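Local coordinates for Rho GTPase-activating protein 27 (Homo sapiens, PDB 3PP2), which probably activates GTP hydrolysis by Rho-type GTPases such as CDC42 and RAC1, and may act in clathrin-mediated endocytosis, at residues T17-A20 with K24-R27. Sequence-based numbering, arbitrary orientation.
Sequences TKTA and KRLR
The guanidinium of R25 lies beside T19, with the carbonyl oxygen of T19 over one of its faces. The methyl of A20 meets this flat group obliquely. The two segments belong to the beta hairpin of strands 10-21 and 24-25 in a pleckstrin homology domain. R25 NH1 comes 3.6 Å from T19 CB. Bends at chi2 (-142°) and chi3 (74°) set the guanidinium alongside T19, and NH2 forms a salt bridge with E100 on strand 100-104. T19 and A20 both face E100 in a classic beta bulge. A20 and R25 form an antiparallel non-hydrogen-bonded pair, their CA atoms 4.1 Å apart. L26 packs its CD1 methyl 3.6 Å from K18 O and also touches the CB and CG of K18. The K18 chain crosses it obliquely and runs extended, carrying NZ to a salt bridge with D21. With an alanine at L26, the CD1 methyl is gone, and a gap would probably open beside K18 CB and CG. Backbone CA-H...O contacts also join the strands: A20 CA lies 3.2 Å from K24 O. The hydrogen bond from L26 N to T19 O is 2.9 Å long and nearly straight, at 175°.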
loop_
_atom_site.group_PDB
_atom_site.type_symbol
_atom_site.label_atom_id
_atom_site.label_comp_id
_atom_site.label_asym_id
_atom_site.label_seq_id
_atom_site.Cartn_x
_atom_site.Cartn_y
_atom_site.Cartn_z
ATOM N N THR A 17 -5.229 15.366 -12.803
ATOM C CA THR A 17 -5.558 16.191 -13.947
ATOM C C THR A 17 -7.013 16.621 -13.830
ATOM O O THR A 17 -7.866 15.841 -13.395
ATOM C CB THR A 17 -5.369 15.418 -15.287
ATOM O OG1 THR A 17 -5.702 16.279 -16.377
ATOM C CG2 THR A 17 -6.172 14.102 -15.408
ATOM N N LYS A 18 -7.296 17.820 -14.290
ATOM C CA LYS A 18 -8.659 18.248 -14.501
ATOM C C LYS A 18 -9.130 17.588 -15.787
ATOM O O LYS A 18 -8.330 17.354 -16.724
ATOM C CB LYS A 18 -8.733 19.772 -14.607
ATOM C CG LYS A 18 -10.122 20.344 -14.574
ATOM C CD LYS A 18 -10.076 21.886 -14.414
ATOM C CE LYS A 18 -11.476 22.467 -14.314
ATOM N NZ LYS A 18 -11.349 23.966 -14.243
ATOM N N THR A 19 -10.395 17.163 -15.786
ATOM C CA THR A 19 -11.005 16.531 -16.967
ATOM C C THR A 19 -12.295 17.223 -17.435
ATOM O O THR A 19 -12.702 17.027 -18.567
ATOM C CB THR A 19 -11.311 15.056 -16.703
ATOM O OG1 THR A 19 -12.053 14.956 -15.479
ATOM C CG2 THR A 19 -10.013 14.259 -16.603
ATOM N N ALA A 20 -12.915 18.045 -16.602
ATOM C CA ALA A 20 -14.080 18.845 -17.037
ATOM C C ALA A 20 -14.126 20.147 -16.273
ATOM O O ALA A 20 -13.760 20.185 -15.071
ATOM C CB ALA A 20 -15.362 18.086 -16.845
ATOM N N LYS A 24 -18.038 20.752 -18.731
ATOM C CA LYS A 24 -17.586 20.748 -20.117
ATOM C C LYS A 24 -16.247 19.997 -20.194
ATOM O O LYS A 24 -15.255 20.402 -19.580
ATOM C CB LYS A 24 -17.429 22.188 -20.633
ATOM C CG LYS A 24 -18.651 23.093 -20.454
ATOM C CD LYS A 24 -19.955 22.542 -20.848
ATOM C CE LYS A 24 -20.969 23.749 -21.092
ATOM N NZ LYS A 24 -21.685 24.237 -19.843
ATOM N N ARG A 25 -16.213 18.899 -20.932
ATOM C CA ARG A 25 -15.052 18.012 -20.948
ATOM C C ARG A 25 -13.857 18.714 -21.617
ATOM O O ARG A 25 -14.032 19.449 -22.617
ATOM C CB ARG A 25 -15.381 16.743 -21.720
ATOM C CG ARG A 25 -16.492 15.886 -21.067
ATOM C CD ARG A 25 -16.236 14.403 -21.181
ATOM N NE ARG A 25 -15.174 14.078 -20.247
ATOM C CZ ARG A 25 -15.330 13.959 -18.921
ATOM N NH1 ARG A 25 -14.275 13.679 -18.172
ATOM N NH2 ARG A 25 -16.527 14.121 -18.339
ATOM N N LEU A 26 -12.663 18.470 -21.097
ATOM C CA LEU A 26 -11.409 18.904 -21.719
ATOM C C LEU A 26 -11.001 17.944 -22.810
ATOM O O LEU A 26 -11.301 16.745 -22.709
ATOM C CB LEU A 26 -10.317 19.044 -20.661
ATOM C CG LEU A 26 -10.665 20.077 -19.582
ATOM C CD1 LEU A 26 -9.417 20.235 -18.651
ATOM C CD2 LEU A 26 -11.175 21.456 -20.161
ATOM N N ARG A 27 -10.297 18.454 -23.832
ATOM C CA ARG A 27 -9.910 17.649 -24.999
ATOM C C ARG A 27 -8.914 16.562 -24.628
ATOM O O ARG A 27 -9.011 15.440 -25.135
ATOM C CB ARG A 27 -9.319 18.575 -26.066
ATOM C CG ARG A 27 -9.004 17.934 -27.413
ATOM C CD ARG A 27 -8.538 19.047 -28.399
ATOM N NE ARG A 27 -7.775 18.537 -29.535
#